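Local coordinates for protein probable amino acid aminotransferase (Mycobacterium tuberculosis, PDB 6Q1S) that is a probable amino acid aminotransferase of class IV that binds 4'-deoxy-4'-aminopyridoxal-5'-phosphate and 2-oxoglutaric acid, at residues B[20-25]-B[97-102]; B[127-132]-B[171-176]; B[217-222]-B[253-258]; B[221-226]-B[281-286]; B[242-247]-B[263-268]. One frame throughout, in Å; residues are numbered along the deposited sequence.

Contact 1: B[20-25]-B[97-102]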
# COMPACT_ATOMS: atom_id res chain seq x y z
N HIS B 20 -7.68 16.25 6.05
CA HIS B 20 -8.50 15.85 7.18
C HIS B 20 -8.09 14.46 7.67
O HIS B 20 -7.37 13.71 6.99
CB HIS B 20 -9.98 15.86 6.79
CG HIS B 20 -10.49 17.22 6.43
ND1 HIS B 20 -11.27 17.98 7.27
CD2 HIS B 20 -10.31 17.97 5.31
CE1 HIS B 20 -11.56 19.13 6.69
NE2 HIS B 20 -10.99 19.15 5.50
N ALA B 21 -8.55 14.12 8.87
CA ALA B 21 -8.18 12.84 9.47
C ALA B 21 -8.82 11.66 8.76
O ALA B 21 -8.37 10.52 8.95
CB ALA B 21 -8.56 12.82 10.95
N ASP B 22 -9.86 11.89 7.97
CA ASP B 22 -10.58 10.83 7.28
C ASP B 22 -10.30 10.80 5.78
O ASP B 22 -11.03 10.15 5.03
CB ASP B 22 -12.08 10.95 7.53
CG ASP B 22 -12.61 12.34 7.23
OD1 ASP B 22 -13.84 12.53 7.30
OD2 ASP B 22 -11.80 13.22 6.88
N ASP B 23 -9.26 11.50 5.32
CA ASP B 23 -8.89 11.44 3.91
C ASP B 23 -8.39 10.04 3.58
O ASP B 23 -7.58 9.47 4.32
CB ASP B 23 -7.82 12.48 3.59
CG ASP B 23 -7.65 12.71 2.10
OD1 ASP B 23 -7.14 11.80 1.41
OD2 ASP B 23 -8.04 13.79 1.61
N LEU B 24 -8.89 9.48 2.49
CA LEU B 24 -8.58 8.09 2.15
C LEU B 24 -7.11 7.89 1.81
O LEU B 24 -6.64 6.75 1.83
CB LEU B 24 -9.46 7.62 1.00
CG LEU B 24 -10.91 7.35 1.42
CD1 LEU B 24 -11.85 7.44 0.23
CD2 LEU B 24 -11.02 6.00 2.10
N ALA B 25 -6.37 8.96 1.51
CA ALA B 25 -4.93 8.83 1.33
C ALA B 25 -4.24 8.42 2.62
O ALA B 25 -3.24 7.69 2.59
CB ALA B 25 -4.34 10.13 0.81
N ARG B 97 -8.48 9.78 -3.33
CA ARG B 97 -9.92 9.62 -3.53
C ARG B 97 -10.74 10.60 -2.72
O ARG B 97 -11.94 10.75 -2.98
CB ARG B 97 -10.33 8.18 -3.19
CG ARG B 97 -11.62 7.73 -3.87
CD ARG B 97 -11.83 6.23 -3.74
NE ARG B 97 -10.69 5.47 -4.24
CZ ARG B 97 -10.53 5.10 -5.51
NH1 ARG B 97 -11.45 5.41 -6.41
NH2 ARG B 97 -9.46 4.41 -5.87
N GLY B 98 -10.15 11.29 -1.75
CA GLY B 98 -10.87 12.25 -0.95
C GLY B 98 -11.26 11.71 0.41
O GLY B 98 -10.79 10.67 0.87
N ARG B 99 -12.15 12.46 1.06
CA ARG B 99 -12.62 12.09 2.38
C ARG B 99 -13.58 10.90 2.28
O ARG B 99 -14.23 10.69 1.26
CB ARG B 99 -13.30 13.28 3.05
CG ARG B 99 -12.32 14.38 3.44
CD ARG B 99 -12.98 15.58 4.09
NE ARG B 99 -13.51 15.27 5.42
CZ ARG B 99 -14.12 16.16 6.20
NH1 ARG B 99 -14.27 17.41 5.79
NH2 ARG B 99 -14.57 15.80 7.40
N GLU B 100 -13.65 10.12 3.36
CA GLU B 100 -14.58 9.01 3.41
C GLU B 100 -16.02 9.52 3.42
O GLU B 100 -16.39 10.35 4.26
CB GLU B 100 -14.32 8.14 4.64
CG GLU B 100 -15.26 6.94 4.74
CD GLU B 100 -14.99 6.09 5.97
OE1 GLU B 100 -14.03 6.40 6.71
OE2 GLU B 100 -15.74 5.12 6.20
N GLY B 101 -16.84 9.00 2.51
CA GLY B 101 -18.20 9.46 2.35
C GLY B 101 -18.38 10.69 1.50
O GLY B 101 -19.51 10.97 1.06
N GLY B 102 -17.31 11.44 1.23
CA GLY B 102 -17.38 12.59 0.36
C GLY B 102 -17.23 12.19 -1.10
O GLY B 102 -17.03 11.03 -1.44
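Asp23 and Arg99 make a single beta bridge, their CA atoms 4.1 Å apart, which fastens the turn leading into helix 24-27 to the loop between strands 89-96 and 106-113. Two backbone bonds flank it: Leu24 N to Gly98 O (2.8 Å) and Glu100 N to Asp22 O (3.1 Å). Asp23 is also the N-cap of the helix, its OD1 accepting from Ala25 N, while OD2 is bound by Thr106. Beyond the bridge, Arg99 has His20 on one face of its guanidinium and Asp22 at its edge. The guanidinium lies flat on the His20 ring, centres 3.8 Å apart and planes only 10° off parallel, with NH1 toward the ring's rim and CD making a CH-pi contact over the same face. The Arg99 chain is bent at chi3 (69°), which sets NE beside Asp22. Asp22 forms a salt bridge with Arg99, OD2 standing 3.0 Å from NE; the individual bonds are weak, and the carboxylate is turned 57° from the guanidinium plane. At the other end, Leu24 CD1 touches Arg97 CB (3.8 Å), and Leu24 CB and CG lie against Gly98 O. Glu100 OE1 forms a salt bridge with Arg92 of the second subunit, and Gly15 of the second subunit packs on His20.

Contact 2: B[127-132]-B[171-176]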
# COMPACT_ATOMS: atom_id res chain seq x y z
N SER B 127 25.00 0.01 -3.62
CA SER B 127 25.12 -1.43 -3.48
C SER B 127 23.72 -2.00 -3.33
O SER B 127 22.95 -1.56 -2.46
CB SER B 127 25.98 -1.79 -2.26
OG SER B 127 25.32 -1.46 -1.06
N ALA B 128 23.38 -2.95 -4.18
CA ALA B 128 22.03 -3.50 -4.22
C ALA B 128 22.08 -5.00 -3.97
O ALA B 128 23.11 -5.65 -4.13
CB ALA B 128 21.35 -3.22 -5.57
N ILE B 129 20.93 -5.53 -3.55
CA ILE B 129 20.76 -6.97 -3.37
C ILE B 129 19.51 -7.39 -4.12
O ILE B 129 18.53 -6.65 -4.19
CB ILE B 129 20.66 -7.35 -1.88
CG1 ILE B 129 19.49 -6.63 -1.21
CG2 ILE B 129 21.96 -7.03 -1.15
CD1 ILE B 129 19.18 -7.13 0.19
N THR B 130 19.55 -8.60 -4.69
CA THR B 130 18.37 -9.16 -5.32
C THR B 130 17.47 -9.77 -4.25
O THR B 130 17.95 -10.44 -3.33
CB THR B 130 18.75 -10.22 -6.35
OG1 THR B 130 19.51 -11.26 -5.72
CG2 THR B 130 19.57 -9.60 -7.47
N LEU B 131 16.17 -9.54 -4.38
CA LEU B 131 15.21 -10.01 -3.39
C LEU B 131 13.98 -10.56 -4.10
O LEU B 131 13.52 -9.99 -5.09
CB LEU B 131 14.81 -8.89 -2.44
CG LEU B 131 14.76 -9.21 -0.94
CD1 LEU B 131 16.10 -9.73 -0.45
CD2 LEU B 131 14.35 -7.97 -0.18
N ASP B 132 13.45 -11.67 -3.58
CA ASP B 132 12.24 -12.25 -4.14
C ASP B 132 11.07 -11.30 -3.92
O ASP B 132 10.79 -10.89 -2.79
CB ASP B 132 11.96 -13.60 -3.49
CG ASP B 132 10.97 -14.44 -4.28
OD1 ASP B 132 10.00 -13.88 -4.83
OD2 ASP B 132 11.16 -15.67 -4.34
N GLY B 171 22.14 -0.48 -0.37
CA GLY B 171 21.55 0.83 -0.57
C GLY B 171 20.24 0.81 -1.33
O GLY B 171 19.48 1.78 -1.31
N ASP B 172 19.96 -0.30 -2.02
CA ASP B 172 18.73 -0.42 -2.79
C ASP B 172 18.46 -1.91 -3.02
O ASP B 172 19.18 -2.77 -2.52
CB ASP B 172 18.82 0.36 -4.10
CG ASP B 172 17.50 0.97 -4.50
OD1 ASP B 172 16.48 0.24 -4.52
OD2 ASP B 172 17.47 2.18 -4.82
N VAL B 173 17.42 -2.19 -3.81
CA VAL B 173 16.95 -3.55 -4.03
C VAL B 173 16.60 -3.70 -5.50
O VAL B 173 16.12 -2.76 -6.13
CB VAL B 173 15.73 -3.88 -3.13
CG1 VAL B 173 15.05 -5.17 -3.57
CG2 VAL B 173 16.14 -3.97 -1.68
N ILE B 174 16.86 -4.89 -6.04
CA ILE B 174 16.36 -5.28 -7.35
C ILE B 174 15.41 -6.44 -7.13
O ILE B 174 15.82 -7.51 -6.66
CB ILE B 174 17.50 -5.67 -8.31
CG1 ILE B 174 18.34 -4.43 -8.66
CG2 ILE B 174 16.93 -6.29 -9.58
CD1 ILE B 174 19.48 -4.72 -9.60
N PHE B 175 14.13 -6.22 -7.43
CA PHE B 175 13.12 -7.26 -7.25
C PHE B 175 13.25 -8.32 -8.33
O PHE B 175 13.36 -8.00 -9.52
CB PHE B 175 11.72 -6.65 -7.28
CG PHE B 175 11.25 -6.13 -5.96
CD1 PHE B 175 11.34 -6.92 -4.82
CD2 PHE B 175 10.73 -4.86 -5.84
CE1 PHE B 175 10.90 -6.45 -3.60
CE2 PHE B 175 10.29 -4.38 -4.62
CZ PHE B 175 10.38 -5.18 -3.50
N VAL B 176 13.23 -9.58 -7.92
CA VAL B 176 13.24 -10.70 -8.85
C VAL B 176 11.96 -11.49 -8.64
O VAL B 176 11.55 -11.74 -7.50
CB VAL B 176 14.49 -11.59 -8.66
CG1 VAL B 176 14.60 -12.59 -9.80
CG2 VAL B 176 15.75 -10.75 -8.56
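Leu131 and Val176 meet where strands 126-132 and 172-176 are bonded most regularly. Val176 N gives to Leu131 O over 2.9 Å, and the bonds from Ile174 N to Ile129 O and from Leu131 N to Ile174 O continue the parallel pairing. Among the side chains here, Val173 CG1, anti to its backbone N (chi1 168°), reaches Leu131 CB at 3.9 Å and also lies over one face of the Phe175 ring, offset to the rim; that ring presents its edge to Leu131 O. On the other face of the sheet Val176 CG2 rests against Thr130 CB (3.8 Å), with Thr130 OG1 taken by Asp266. The opposite end is looser. Ile129 N to Asp172 O is a weak bond, Asp172 N reaches Ser127 O only at 3.3 Å, and the exposed Gly171 approaches the same oxygen so closely that its geometry is doubtful. Asp172 turns its carboxylate aside, OD1 accepting from its neighbour Val173 N. Helix 156-166 runs between the strands in sequence and covers Leu131, Val173 and Phe175, its His164, Ala165 and Val161 touching them in turn: two adjacent parallel strands joined through a helix, a beta-alpha-beta crossover.

Contact 3: B[217-222]-B[253-258]. With PMP (4'-deoxy-4'-aminopyridoxal-5'-phosphate), chain G; AKG (2-oxoglutaric acid), chain H.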
# COMPACT_ATOMS: atom_id res chain seq x y z
N GLY B 217 8.63 3.31 -16.38
CA GLY B 217 9.47 4.42 -15.98
C GLY B 217 9.46 5.57 -16.96
O GLY B 217 9.80 5.40 -18.14
N THR B 218 9.04 6.75 -16.49
CA THR B 218 9.08 7.94 -17.35
C THR B 218 10.51 8.23 -17.78
O THR B 218 10.75 8.60 -18.94
CB THR B 218 8.49 9.14 -16.61
OG1 THR B 218 9.24 9.38 -15.41
CG2 THR B 218 7.04 8.89 -16.25
N THR B 219 11.47 8.07 -16.87
CA THR B 219 12.86 8.31 -17.21
C THR B 219 13.39 7.26 -18.18
O THR B 219 14.17 7.58 -19.08
CB THR B 219 13.72 8.34 -15.94
OG1 THR B 219 13.02 9.04 -14.90
CG2 THR B 219 15.03 9.06 -16.22
N GLN B 220 12.98 6.00 -18.00
CA GLN B 220 13.47 4.95 -18.88
C GLN B 220 13.01 5.16 -20.32
O GLN B 220 13.80 5.01 -21.26
CB GLN B 220 13.00 3.58 -18.37
CG GLN B 220 13.30 2.42 -19.32
CD GLN B 220 12.18 2.16 -20.30
OE1 GLN B 220 11.04 1.89 -19.91
NE2 GLN B 220 12.49 2.24 -21.59
N GLN B 221 11.74 5.52 -20.51
CA GLN B 221 11.23 5.73 -21.86
C GLN B 221 11.91 6.92 -22.53
O GLN B 221 12.29 6.85 -23.71
CB GLN B 221 9.72 5.91 -21.84
CG GLN B 221 8.96 4.70 -21.33
CD GLN B 221 7.46 4.84 -21.50
OE1 GLN B 221 6.98 5.51 -22.42
NE2 GLN B 221 6.70 4.22 -20.61
N ALA B 222 12.05 8.03 -21.80
CA ALA B 222 12.77 9.17 -22.35
C ALA B 222 14.23 8.84 -22.61
O ALA B 222 14.82 9.37 -23.56
CB ALA B 222 12.65 10.37 -21.40
N VAL B 253 17.03 3.57 -12.34
CA VAL B 253 16.63 4.83 -12.96
C VAL B 253 15.29 5.27 -12.39
O VAL B 253 14.36 4.46 -12.24
CB VAL B 253 16.57 4.68 -14.49
CG1 VAL B 253 16.44 6.02 -15.15
CG2 VAL B 253 17.80 3.94 -15.00
N SER B 254 15.17 6.56 -12.10
CA SER B 254 13.95 7.14 -11.55
C SER B 254 13.97 8.64 -11.83
O SER B 254 14.95 9.18 -12.36
CB SER B 254 13.80 6.84 -10.06
OG SER B 254 14.82 7.47 -9.30
N SER B 255 12.88 9.31 -11.46
CA SER B 255 12.72 10.71 -11.84
C SER B 255 13.60 11.64 -11.01
O SER B 255 14.14 12.62 -11.54
CB SER B 255 11.26 11.12 -11.73
OG SER B 255 10.46 10.45 -12.69
N MET B 256 13.75 11.36 -9.72
CA MET B 256 14.51 12.25 -8.84
C MET B 256 15.97 11.81 -8.70
O MET B 256 16.88 12.64 -8.78
CB MET B 256 13.84 12.33 -7.47
CG MET B 256 14.59 13.19 -6.46
SD MET B 256 13.64 13.49 -4.95
CE MET B 256 13.75 11.89 -4.15
N THR B 257 16.21 10.52 -8.47
CA THR B 257 17.57 10.02 -8.34
C THR B 257 18.28 9.92 -9.69
O THR B 257 19.51 9.82 -9.72
CB THR B 257 17.56 8.64 -7.66
OG1 THR B 257 16.66 8.67 -6.54
CG2 THR B 257 18.95 8.27 -7.16
N LEU B 258 17.53 9.96 -10.79
CA LEU B 258 18.06 9.86 -12.15
C LEU B 258 18.70 8.49 -12.39
O LEU B 258 18.02 7.56 -12.81
CB LEU B 258 19.05 10.99 -12.44
CG LEU B 258 18.46 12.40 -12.40
CD1 LEU B 258 19.40 13.39 -13.05
CD2 LEU B 258 17.09 12.43 -13.08
N1 PMP G . 9.30 1.70 -10.24
C2 PMP G . 8.70 2.10 -9.10
C2A PMP G . 7.99 1.09 -8.22
C3 PMP G . 8.73 3.53 -8.69
O3 PMP G . 8.13 3.95 -7.54
C4 PMP G . 9.43 4.48 -9.59
C4A PMP G . 9.52 5.95 -9.27
N4A PMP G . 10.25 6.13 -8.00
C5 PMP G . 10.05 3.91 -10.81
C6 PMP G . 9.94 2.55 -11.07
C5A PMP G . 10.78 4.82 -11.78
O4P PMP G . 9.86 5.72 -12.38
P PMP G . 10.32 7.20 -12.83
O1P PMP G . 10.80 7.94 -11.60
O2P PMP G . 11.44 7.07 -13.83
O3P PMP G . 9.15 7.92 -13.44
C1 AKG H . 13.47 8.45 -5.05
O1 AKG H . 14.36 7.93 -4.34
O2 AKG H . 13.74 9.23 -5.98
C2 AKG H . 12.07 8.13 -4.78
O5 AKG H . 11.37 7.68 -5.67
C3 AKG H . 11.50 8.35 -3.40
C4 AKG H . 11.69 7.09 -2.56
C5 AKG H . 12.23 7.45 -1.20
O3 AKG H . 12.30 8.66 -0.89
O4 AKG H . 12.57 6.53 -0.43
O HOH W 1 13.02 5.09 -15.28
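Thr219 and Ser255 hold two oxygens of one phosphate from opposite segments. O2P of 4'-deoxy-4'-aminopyridoxal-5'-phosphate (PMP) takes three bonds: from Thr219 N (3.2 Å, 160°), from Thr219 OG1 (2.7 Å), and from a water 2.9 Å from O2P that is weakly tied to Gln220 N and Val253 O. Thr219 OG1 is anti to its own carbonyl carbon (chi1 -40°), beside the backbone N, and hydroxyl and amide serve the same oxygen. PMP O3P accepts from Thr218 N (3.3 Å) and from Thr218 OG1, a bond modelled very short. PMP O1P accepts from Ser255 OG at 2.8 Å; the amide of Ser255 also points there, at a doubtfully short distance. Gly217 is the N-cap of helix 218-229, and the phosphate thus sits at a helix N-terminus, whose dipole would probably favour its charge, as in other class IV aminotransferases. Elsewhere PMP is hydrogen-bonded by Arg52, Tyr155 and the Arg187 carbonyl. Further out, Thr219 CG2 presses on Val253 CG1 (3.5 Å), seating the first helical turn against strand 249-254, and His49 is hydrogen-bonded to Ser255 OG. Ser254 N gives to Leu258 O (3.1 Å), folding 255-257 into a tight bend from which Met256 and Thr257 reach 2-oxoglutaric acid (AKG). Thr257 OG1 gives to AKG O2 at 3.0 Å and Met256 CE lies against the same carboxylate, while Arg122 holds the bend through the carbonyl of Met256.

Contact 4: B[221-226]-B[281-286]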
# COMPACT_ATOMS: atom_id res chain seq x y z
N GLN B 221 11.74 5.52 -20.51
CA GLN B 221 11.23 5.73 -21.86
C GLN B 221 11.91 6.92 -22.53
O GLN B 221 12.29 6.85 -23.71
CB GLN B 221 9.72 5.91 -21.84
CG GLN B 221 8.96 4.70 -21.33
CD GLN B 221 7.46 4.84 -21.50
OE1 GLN B 221 6.98 5.51 -22.42
NE2 GLN B 221 6.70 4.22 -20.61
N ALA B 222 12.05 8.03 -21.80
CA ALA B 222 12.77 9.17 -22.35
C ALA B 222 14.23 8.84 -22.61
O ALA B 222 14.82 9.37 -23.56
CB ALA B 222 12.65 10.37 -21.40
N LEU B 223 14.82 7.97 -21.79
CA LEU B 223 16.18 7.51 -22.06
C LEU B 223 16.25 6.72 -23.35
O LEU B 223 17.19 6.87 -24.14
CB LEU B 223 16.70 6.67 -20.89
CG LEU B 223 18.09 6.06 -21.08
CD1 LEU B 223 19.16 7.15 -21.12
CD2 LEU B 223 18.40 5.04 -20.00
N PHE B 224 15.25 5.86 -23.59
CA PHE B 224 15.23 5.11 -24.85
C PHE B 224 15.11 6.04 -26.05
O PHE B 224 15.64 5.74 -27.12
CB PHE B 224 14.08 4.10 -24.84
CG PHE B 224 14.44 2.78 -24.23
CD1 PHE B 224 15.55 2.65 -23.41
CD2 PHE B 224 13.68 1.65 -24.49
CE1 PHE B 224 15.88 1.44 -22.84
CE2 PHE B 224 14.01 0.43 -23.92
CZ PHE B 224 15.11 0.32 -23.10
N GLU B 225 14.41 7.17 -25.90
CA GLU B 225 14.26 8.08 -27.02
C GLU B 225 15.58 8.75 -27.38
O GLU B 225 15.96 8.82 -28.55
CB GLU B 225 13.20 9.14 -26.71
CG GLU B 225 11.81 8.58 -26.50
CD GLU B 225 10.77 9.67 -26.31
OE1 GLU B 225 9.58 9.35 -26.10
OE2 GLU B 225 11.15 10.86 -26.36
N VAL B 226 16.30 9.27 -26.38
CA VAL B 226 17.54 9.97 -26.66
C VAL B 226 18.62 9.00 -27.10
O VAL B 226 19.44 9.30 -27.98
CB VAL B 226 17.99 10.80 -25.44
CG1 VAL B 226 17.26 12.14 -25.41
CG2 VAL B 226 17.83 10.02 -24.15
N GLU B 281 25.17 11.01 -18.51
CA GLU B 281 24.87 12.06 -19.48
C GLU B 281 23.66 11.71 -20.33
O GLU B 281 22.88 12.60 -20.70
CB GLU B 281 26.09 12.31 -20.37
CG GLU B 281 27.35 12.68 -19.59
CD GLU B 281 28.57 12.76 -20.47
OE1 GLU B 281 28.82 13.84 -21.05
OE2 GLU B 281 29.29 11.74 -20.59
N LEU B 282 23.47 10.43 -20.65
CA LEU B 282 22.30 10.01 -21.41
C LEU B 282 21.02 10.25 -20.61
O LEU B 282 19.99 10.63 -21.18
CB LEU B 282 22.41 8.54 -21.80
CG LEU B 282 23.49 8.17 -22.82
CD1 LEU B 282 23.29 6.74 -23.30
CD2 LEU B 282 23.47 9.14 -23.98
N VAL B 283 21.07 10.03 -19.30
CA VAL B 283 19.90 10.30 -18.47
C VAL B 283 19.73 11.81 -18.29
O VAL B 283 18.61 12.30 -18.15
CB VAL B 283 20.02 9.58 -17.11
CG1 VAL B 283 18.76 9.78 -16.28
CG2 VAL B 283 20.28 8.09 -17.33
N ASP B 284 20.84 12.55 -18.31
CA ASP B 284 20.76 14.01 -18.21
C ASP B 284 20.00 14.60 -19.40
O ASP B 284 19.15 15.48 -19.23
CB ASP B 284 22.16 14.60 -18.11
CG ASP B 284 22.79 14.39 -16.74
OD1 ASP B 284 22.03 14.12 -15.78
OD2 ASP B 284 24.03 14.49 -16.63
N ALA B 285 20.31 14.13 -20.61
CA ALA B 285 19.59 14.61 -21.78
C ALA B 285 18.17 14.07 -21.84
O ALA B 285 17.32 14.68 -22.49
CB ALA B 285 20.34 14.22 -23.06
N ALA B 286 17.89 12.96 -21.16
CA ALA B 286 16.54 12.39 -21.19
C ALA B 286 15.54 13.30 -20.48
O ALA B 286 14.47 13.59 -21.02
CB ALA B 286 16.55 11.00 -20.55
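Leu223 CD1 lies against the peptide carbonyl of Leu282; backbone peptides are the flat groups met here, and aliphatic carbons approach their oxygens. Leu223 CG is anti to the backbone N (chi1 177°), and its CD1 branch ends 3.6 Å from both Leu282 O and Leu282 CB, with Val283 CG2 at 4.1 Å; the two leucine side chains cross at about a right angle. Val226 divides its two methyls: CG2 stands 3.7 Å from Leu282 O and 3.9 Å from Ala286 CB, while CG1 meets the carbonyl of the exposed Ala285. Closest backbone approach is at Ala286, whose small CB comes within 3.7 Å of Leu223 N and 4.0 Å of Ala222 CB. The small Ala222 and Ala286 lie at the crossing, where the segment axes approach to 8.4 Å at 105°. No hydrogen bond links the two segments, and the contact is apolar. Phe224 meets Tyr236 edge-to-face. Helix 218-229 thus lies across the C-terminal helix 275-286, which in turn sets Val283 on Leu258 and Ala259 of strand 258-265 and ties Asp284 to Arg39 by a salt bridge.

Contact 5: B[242-247]-B[263-268]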
# COMPACT_ATOMS: atom_id res chain seq x y z
N ALA B 242 21.28 -13.82 -13.95
CA ALA B 242 22.54 -14.05 -14.65
C ALA B 242 22.85 -12.92 -15.62
O ALA B 242 24.00 -12.49 -15.73
CB ALA B 242 22.48 -15.39 -15.39
N ASP B 243 21.84 -12.42 -16.34
CA ASP B 243 22.03 -11.30 -17.25
C ASP B 243 22.42 -10.02 -16.51
O ASP B 243 22.99 -9.12 -17.13
CB ASP B 243 20.77 -11.07 -18.08
CG ASP B 243 20.39 -12.27 -18.91
OD1 ASP B 243 19.20 -12.40 -19.27
OD2 ASP B 243 21.28 -13.11 -19.18
N LEU B 244 22.10 -9.92 -15.22
CA LEU B 244 22.50 -8.74 -14.46
C LEU B 244 24.01 -8.71 -14.26
O LEU B 244 24.63 -7.64 -14.34
CB LEU B 244 21.78 -8.71 -13.12
CG LEU B 244 20.27 -8.43 -13.16
CD1 LEU B 244 19.69 -8.49 -11.75
CD2 LEU B 244 19.99 -7.09 -13.81
N PHE B 245 24.62 -9.86 -14.00
CA PHE B 245 26.05 -9.91 -13.69
C PHE B 245 26.93 -9.80 -14.92
O PHE B 245 28.09 -9.39 -14.79
CB PHE B 245 26.37 -11.20 -12.93
CG PHE B 245 25.83 -11.23 -11.53
CD1 PHE B 245 26.43 -10.50 -10.52
CD2 PHE B 245 24.70 -11.98 -11.22
CE1 PHE B 245 25.94 -10.52 -9.23
CE2 PHE B 245 24.20 -12.01 -9.93
CZ PHE B 245 24.82 -11.28 -8.94
N ASP B 246 26.43 -10.15 -16.10
CA ASP B 246 27.21 -10.07 -17.33
C ASP B 246 27.07 -8.75 -18.07
O ASP B 246 27.68 -8.59 -19.14
CB ASP B 246 26.83 -11.22 -18.28
CG ASP B 246 26.92 -12.57 -17.62
OD1 ASP B 246 25.96 -13.37 -17.77
OD2 ASP B 246 27.93 -12.84 -16.93
N SER B 247 26.32 -7.79 -17.54
CA SER B 247 26.10 -6.54 -18.24
C SER B 247 27.32 -5.63 -18.09
O SER B 247 28.20 -5.84 -17.25
CB SER B 247 24.85 -5.84 -17.70
OG SER B 247 25.09 -5.33 -16.40
N HIS B 263 27.15 -0.86 -8.37
CA HIS B 263 28.54 -1.31 -8.37
C HIS B 263 28.74 -2.60 -7.60
O HIS B 263 29.77 -3.26 -7.78
CB HIS B 263 29.45 -0.22 -7.80
CG HIS B 263 29.11 0.20 -6.40
ND1 HIS B 263 29.23 -0.64 -5.32
CD2 HIS B 263 28.67 1.38 -5.91
CE1 HIS B 263 28.87 -0.00 -4.22
NE2 HIS B 263 28.52 1.23 -4.55
N THR B 264 27.79 -2.98 -6.74
CA THR B 264 27.87 -4.21 -5.96
C THR B 264 26.48 -4.82 -5.91
O THR B 264 25.53 -4.17 -5.46
CB THR B 264 28.39 -3.93 -4.54
OG1 THR B 264 29.59 -3.16 -4.61
CG2 THR B 264 28.67 -5.24 -3.82
N LEU B 265 26.37 -6.06 -6.38
CA LEU B 265 25.10 -6.77 -6.42
C LEU B 265 25.22 -8.04 -5.59
O LEU B 265 26.04 -8.92 -5.91
CB LEU B 265 24.69 -7.10 -7.85
CG LEU B 265 23.35 -7.81 -8.04
CD1 LEU B 265 22.22 -6.94 -7.49
CD2 LEU B 265 23.11 -8.13 -9.50
N ASP B 266 24.42 -8.14 -4.52
CA ASP B 266 24.43 -9.29 -3.62
C ASP B 266 25.82 -9.56 -3.06
O ASP B 266 26.28 -10.70 -2.99
CB ASP B 266 23.88 -10.54 -4.31
CG ASP B 266 22.38 -10.47 -4.52
OD1 ASP B 266 21.91 -10.89 -5.60
OD2 ASP B 266 21.68 -9.96 -3.63
N GLY B 267 26.52 -8.49 -2.66
CA GLY B 267 27.84 -8.61 -2.09
C GLY B 267 28.96 -8.80 -3.09
O GLY B 267 30.13 -8.65 -2.72
N ARG B 268 28.64 -9.14 -4.34
CA ARG B 268 29.64 -9.36 -5.38
C ARG B 268 29.83 -8.07 -6.17
O ARG B 268 28.87 -7.56 -6.77
CB ARG B 268 29.21 -10.49 -6.30
CG ARG B 268 28.80 -11.77 -5.58
CD ARG B 268 28.16 -12.74 -6.55
NE ARG B 268 28.74 -12.60 -7.89
CZ ARG B 268 28.28 -13.22 -8.97
NH1 ARG B 268 27.22 -14.02 -8.88
NH2 ARG B 268 28.87 -13.03 -10.14
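Phe245 is clasped between Leu265 and Arg268, one on each face of its ring. The polar half is a cation-pi stack: the guanidinium of Arg268 lies flat on the ring, CZ 3.8 Å from the ring centroid and the planes just 2° apart, with NH1 over the ring's centre and NH2 3.5 Å from Phe245 CD1. The Arg268 chain bends at chi3 (32°), which carries NE to within 3.7 Å of Phe245 CE1. Arg268 is an exposed residue, Leu265 a buried one. The apolar half is a CH-pi contact from the buried Leu265: its CD2 stands 3.9 Å from the ring centroid on the opposite face, offset toward the rim and 3.6 Å from Phe245 CZ. That same methyl touches Leu244 CB at 3.9 Å, and the leucine side chains cross at about a right angle. At the edge of the ring, in its plane, lies Leu265 O. Backbone bonds build the clasp: a type I' turn from Leu265 to Arg268 is closed by Leu265 N to Arg268 O (2.9 Å) and by Arg268 N to Leu265 O (3.0 Å), the compact corner of a beta hairpin. The short helix 241-245 is thereby packed on the hairpin of strands 258-265 and 268-269, beside strand 126-132, while Leu244 reaches Ile192 of strand 189-194.

Contact 3 holds the phosphate of PMP, and the others lie at varying removes from it. Contact 4 shares Gln221 and Ala222 and helix 218-229 with contact 3, centres 8 Å apart, and Val283 packs on both Thr219 and Leu258, which places helix 275-286 against the helix turn that binds the phosphate. Contacts 2 and 5 touch, centres 10 Å apart, because strands 126-132 and 258-265 are neighbours in the sheet that contact 3 also reaches; the Phe175 side chain is about 7 Å from PMP. Contact 1 stands apart, in a loop of the antiparallel sheet, 31 Å from contact 3 between centres; it and contact 2, centres 34 Å apart, each touch the second subunit.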